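Local coordinates for SusD homolog (Bacteroides thetaiotaomicron, PDB 3EHM), which probably binds mucin O-glycans as a SusD-like outer-membrane lipoprotein, helping this gut bacterium to use host mucin sugars, at residues Y90-Q93 with N94-Q98; N448-E451 with A452-Y456. All blocks are in the same frame, centred on the assembly; numbering follows the deposited sequence.

Contact 1 (Y90-Q93 with N94-Q98); sequences YAYQ and NFYSQ
Tyr-92 O takes two backbone N-H groups at once, from Tyr-96 N at 2.8 Å and from Ser-97 N at 3.0 Å, and the two donors come from opposite faces of its carbonyl plane. One residue on, Gln-93 O accepts Gln-98 N on a lone pair, completing a change from four-residue to five-residue pairing that starts at Tyr-92 O; before it, Tyr-90 O and Ala-91 O still receive Asn-94 N and Phe-95 N in the ordinary alpha pattern. The side-chain amide of Asn-94 is turned 70° from the Tyr-90 ring, and its ND2 sits 3.3 Å above the centre of one ring face while giving a hydrogen bond to Asn-54 OD1. The phenol of Tyr-90 is bonded to Asp-51. Tyr-92 and Tyr-96 both carry CG anti to the backbone N (chi1 -169° and 179°), which sends their rings off the same way, side by side, with Tyr-92 OH 3.5 Å from Tyr-96 CD2. Tyr-96 OH is paired with Ala-144 O, and the backbone O of Tyr-96 accepts from Trp-133 NE1. One carbonyl shared by an i+4 and an i+5 donor, then a second i+5 bond, marks a pi bulge, here within the long helix 85-110.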
loop_
_atom_site.group_PDB
_atom_site.type_symbol
_atom_site.label_atom_id
_atom_site.label_comp_id
_atom_site.label_asym_id
_atom_site.label_seq_id
_atom_site.Cartn_x
_atom_site.Cartn_y
_atom_site.Cartn_z
ATOM N N TYR A 90 -3.960 -9.381 -15.516
ATOM C CA TYR A 90 -4.906 -9.377 -14.407
ATOM C C TYR A 90 -4.593 -8.186 -13.498
ATOM O O TYR A 90 -5.498 -7.480 -13.053
ATOM C CB TYR A 90 -4.781 -10.700 -13.647
ATOM C CG TYR A 90 -5.801 -10.945 -12.554
ATOM C CD1 TYR A 90 -7.137 -10.571 -12.709
ATOM C CD2 TYR A 90 -5.439 -11.630 -11.396
ATOM C CE1 TYR A 90 -8.092 -10.884 -11.730
ATOM C CE2 TYR A 90 -6.378 -11.951 -10.421
ATOM C CZ TYR A 90 -7.701 -11.579 -10.591
ATOM O OH TYR A 90 -8.624 -11.925 -9.624
ATOM N N ALA A 91 -3.304 -7.959 -13.250
ATOM C CA ALA A 91 -2.857 -6.857 -12.407
ATOM C C ALA A 91 -3.206 -5.510 -13.036
ATOM O O ALA A 91 -3.634 -4.586 -12.348
ATOM C CB ALA A 91 -1.352 -6.952 -12.182
ATOM N N TYR A 92 -3.018 -5.400 -14.347
ATOM C CA TYR A 92 -3.337 -4.159 -15.041
ATOM C C TYR A 92 -4.825 -3.865 -14.860
ATOM O O TYR A 92 -5.228 -2.712 -14.710
ATOM C CB TYR A 92 -3.013 -4.277 -16.531
ATOM C CG TYR A 92 -3.057 -2.956 -17.273
ATOM C CD1 TYR A 92 -2.028 -2.026 -17.141
ATOM C CD2 TYR A 92 -4.116 -2.648 -18.122
ATOM C CE1 TYR A 92 -2.052 -0.819 -17.845
ATOM C CE2 TYR A 92 -4.151 -1.446 -18.830
ATOM C CZ TYR A 92 -3.117 -0.538 -18.689
ATOM O OH TYR A 92 -3.142 0.646 -19.400
ATOM N N GLN A 93 -5.645 -4.909 -14.873
ATOM C CA GLN A 93 -7.081 -4.721 -14.695
ATOM C C GLN A 93 -7.389 -4.245 -13.274
ATOM O O GLN A 93 -8.132 -3.281 -13.075
ATOM C CB GLN A 93 -7.838 -6.030 -14.952
ATOM C CG GLN A 93 -7.631 -6.637 -16.335
ATOM C CD GLN A 93 -8.387 -7.947 -16.512
ATOM O OE1 GLN A 93 -8.500 -8.748 -15.580
ATOM N NE2 GLN A 93 -8.894 -8.177 -17.714
ATOM N N ASN A 94 -6.811 -4.927 -12.290
ATOM C CA ASN A 94 -7.054 -4.607 -10.888
ATOM C C ASN A 94 -6.463 -3.287 -10.407
ATOM O O ASN A 94 -6.963 -2.699 -9.448
ATOM C CB ASN A 94 -6.567 -5.757 -9.998
ATOM C CG ASN A 94 -7.325 -7.050 -10.253
ATOM O OD1 ASN A 94 -8.537 -7.037 -10.489
ATOM N ND2 ASN A 94 -6.619 -8.172 -10.197
ATOM N N PHE A 95 -5.407 -2.818 -11.064
ATOM C CA PHE A 95 -4.781 -1.560 -10.671
ATOM C C PHE A 95 -5.172 -0.375 -11.550
ATOM O O PHE A 95 -5.151 0.764 -11.088
ATOM C CB PHE A 95 -3.248 -1.686 -10.686
ATOM C CG PHE A 95 -2.669 -2.362 -9.472
ATOM C CD1 PHE A 95 -1.951 -3.551 -9.596
ATOM C CD2 PHE A 95 -2.815 -1.798 -8.207
ATOM C CE1 PHE A 95 -1.384 -4.167 -8.478
ATOM C CE2 PHE A 95 -2.250 -2.406 -7.079
ATOM C CZ PHE A 95 -1.533 -3.595 -7.217
ATOM N N TYR A 96 -5.532 -0.626 -12.807
ATOM C CA TYR A 96 -5.855 0.480 -13.708
ATOM C C TYR A 96 -7.141 0.432 -14.531
ATOM O O TYR A 96 -7.973 1.329 -14.421
ATOM C CB TYR A 96 -4.683 0.710 -14.676
ATOM C CG TYR A 96 -4.901 1.826 -15.689
ATOM C CD1 TYR A 96 -4.604 3.153 -15.375
ATOM C CD2 TYR A 96 -5.418 1.551 -16.958
ATOM C CE1 TYR A 96 -4.815 4.185 -16.304
ATOM C CE2 TYR A 96 -5.639 2.571 -17.888
ATOM C CZ TYR A 96 -5.335 3.885 -17.556
ATOM O OH TYR A 96 -5.553 4.890 -18.476
ATOM N N SER A 97 -7.301 -0.599 -15.356
ATOM C CA SER A 97 -8.456 -0.674 -16.244
ATOM C C SER A 97 -9.849 -0.888 -15.660
ATOM O O SER A 97 -10.817 -0.356 -16.206
ATOM C CB SER A 97 -8.197 -1.704 -17.354
ATOM O OG SER A 97 -8.132 -3.026 -16.850
ATOM N N GLN A 98 -9.983 -1.648 -14.575
ATOM C CA GLN A 98 -11.320 -1.865 -14.012
ATOM C C GLN A 98 -11.958 -0.550 -13.575
ATOM O O GLN A 98 -13.128 -0.296 -13.865
ATOM C CB GLN A 98 -11.280 -2.840 -12.824
ATOM C CG GLN A 98 -11.056 -4.309 -13.212
ATOM C CD GLN A 98 -12.211 -4.941 -13.998
ATOM O OE1 GLN A 98 -12.105 -6.078 -14.466
ATOM N NE2 GLN A 98 -13.315 -4.215 -14.135
#

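Contact 2 (N448-E451 with A452-Y456); sequences NAVE and AWTEY
The first turns of helix 449-459, buried close to the centre of the molecule, hold this contact, with Asn-448 at the N-cap position. Asn-448 O begins the main-chain pairing by accepting Ala-452 N at 3.3 Å, and Ala-449 O follows with a shorter bond of 2.8 Å from Trp-453 N. Val-450 O is met by Thr-454 N at 2.8 Å, and Thr-454 OG1 lies 3.0 Å from the same oxygen. The hydroxyl reaches back there because OG1 stands beside its own backbone N, opposite the carbonyl carbon (chi1 -64°). Trp-453 extends away from this turn, and its indole NE1 is bonded to Pro-486 O.

On another flank Glu-451 and Glu-455, one turn apart, lie side by side and point the same way, their carboxylate planes only 19° apart. Both chains bend at chi2, and Glu-451 OE2 comes 3.7 Å from Glu-455 CG and 4.1 Å from Glu-455 OE2. Arg-214 reconciles the two charges, since its NH1 forms salt bridges with OE2 of both glutamates. Glu-455 OE1 is gripped in addition by Arg-458 and Lys-441, the latter on helix 429-445. A glutamine in place of Glu-455 would probably leave Lys-441 and Arg-458 without the anionic mate they share and weaken the hold on Arg-214. Two buried acids this close would by themselves be expected to favour protonation of one of them; with Arg-214 NH1 paired to both and further cations at Glu-455, both are likely to stay ionised, and their salt bridges tie helix 449-459 to helix 197-215.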
loop_
_atom_site.group_PDB
_atom_site.type_symbol
_atom_site.label_atom_id
_atom_site.label_comp_id
_atom_site.label_asym_id
_atom_site.label_seq_id
_atom_site.Cartn_x
_atom_site.Cartn_y
_atom_site.Cartn_z
ATOM N N ASN A 448 -2.312 -1.978 4.409
ATOM C CA ASN A 448 -2.169 -1.320 3.104
ATOM C C ASN A 448 -0.818 -1.720 2.496
ATOM O O ASN A 448 0.148 -0.952 2.530
ATOM C CB ASN A 448 -2.232 0.197 3.275
ATOM C CG ASN A 448 -2.491 0.922 1.968
ATOM O OD1 ASN A 448 -2.151 0.431 0.888
ATOM N ND2 ASN A 448 -3.083 2.105 2.061
ATOM N N ALA A 449 -0.770 -2.924 1.934
ATOM C CA ALA A 449 0.446 -3.485 1.344
ATOM C C ALA A 449 1.100 -2.717 0.198
ATOM O O ALA A 449 2.323 -2.570 0.171
ATOM C CB ALA A 449 0.175 -4.921 0.901
ATOM N N VAL A 450 0.310 -2.243 -0.760
ATOM C CA VAL A 450 0.891 -1.525 -1.891
ATOM C C VAL A 450 1.673 -0.291 -1.449
ATOM O O VAL A 450 2.796 -0.072 -1.906
ATOM C CB VAL A 450 -0.186 -1.100 -2.919
ATOM C CG1 VAL A 450 0.460 -0.315 -4.061
ATOM C CG2 VAL A 450 -0.880 -2.337 -3.476
ATOM N N GLU A 451 1.088 0.509 -0.560
ATOM C CA GLU A 451 1.762 1.716 -0.082
ATOM C C GLU A 451 3.055 1.351 0.655
ATOM O O GLU A 451 4.079 2.000 0.479
ATOM C CB GLU A 451 0.831 2.509 0.839
ATOM C CG GLU A 451 1.382 3.840 1.344
ATOM C CD GLU A 451 1.756 4.808 0.230
ATOM O OE1 GLU A 451 1.155 4.741 -0.866
ATOM O OE2 GLU A 451 2.645 5.656 0.465
ATOM N N ALA A 452 3.005 0.304 1.473
ATOM C CA ALA A 452 4.182 -0.129 2.217
ATOM C C ALA A 452 5.269 -0.621 1.263
ATOM O O ALA A 452 6.456 -0.376 1.476
ATOM C CB ALA A 452 3.801 -1.228 3.191
ATOM N N TRP A 453 4.853 -1.324 0.215
ATOM C CA TRP A 453 5.780 -1.847 -0.777
ATOM C C TRP A 453 6.415 -0.690 -1.551
ATOM O O TRP A 453 7.605 -0.711 -1.853
ATOM C CB TRP A 453 5.039 -2.792 -1.726
ATOM C CG TRP A 453 5.885 -3.354 -2.814
ATOM C CD1 TRP A 453 7.200 -3.718 -2.732
ATOM C CD2 TRP A 453 5.462 -3.676 -4.141
ATOM N NE1 TRP A 453 7.621 -4.250 -3.927
ATOM C CE2 TRP A 453 6.573 -4.237 -4.811
ATOM C CE3 TRP A 453 4.248 -3.550 -4.831
ATOM C CZ2 TRP A 453 6.509 -4.670 -6.138
ATOM C CZ3 TRP A 453 4.185 -3.984 -6.155
ATOM C CH2 TRP A 453 5.311 -4.536 -6.792
ATOM N N THR A 454 5.613 0.322 -1.862
ATOM C CA THR A 454 6.107 1.499 -2.572
ATOM C C THR A 454 7.112 2.250 -1.696
ATOM O O THR A 454 8.185 2.644 -2.161
ATOM C CB THR A 454 4.947 2.454 -2.934
ATOM O OG1 THR A 454 4.059 1.795 -3.842
ATOM C CG2 THR A 454 5.473 3.726 -3.581
ATOM N N GLU A 455 6.768 2.442 -0.427
ATOM C CA GLU A 455 7.655 3.157 0.479
ATOM C C GLU A 455 8.964 2.424 0.725
ATOM O O GLU A 455 10.004 3.059 0.898
ATOM C CB GLU A 455 6.941 3.459 1.798
ATOM C CG GLU A 455 5.955 4.603 1.663
ATOM C CD GLU A 455 6.643 5.911 1.296
ATOM O OE1 GLU A 455 7.147 6.596 2.212
ATOM O OE2 GLU A 455 6.698 6.248 0.093
ATOM N N TYR A 456 8.925 1.096 0.743
ATOM C CA TYR A 456 10.149 0.324 0.935
ATOM C C TYR A 456 11.061 0.515 -0.278
ATOM O O TYR A 456 12.257 0.769 -0.139
ATOM C CB TYR A 456 9.850 -1.167 1.088
ATOM C CG TYR A 456 11.104 -2.013 1.009
ATOM C CD1 TYR A 456 11.982 -2.098 2.091
ATOM C CD2 TYR A 456 11.449 -2.672 -0.176
ATOM C CE1 TYR A 456 13.176 -2.814 1.998
ATOM C CE2 TYR A 456 12.642 -3.389 -0.282
ATOM C CZ TYR A 456 13.499 -3.455 0.810
ATOM O OH TYR A 456 14.679 -4.154 0.713
#

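Contact 1 comes first along the chain, on helix 85-110, and contact 2 follows more than 300 residues later on helix 449-459. Their centres are about 17 Å apart, with that of contact 2 about 4 Å from the centre of the chain and that of contact 1 about 15 Å from it. Even so they meet directly, Phe-95 CE2 packing 3.9 Å from Val-450 CG2. Helix 116-140 bridges them as well, since Phe-95 and Val-450 both touch its Arg-135 and Val-139. Two successive early helices thus pack against a late one around Phe-95 and Val-450, which ties an early part of this mainly helical protein to a late one.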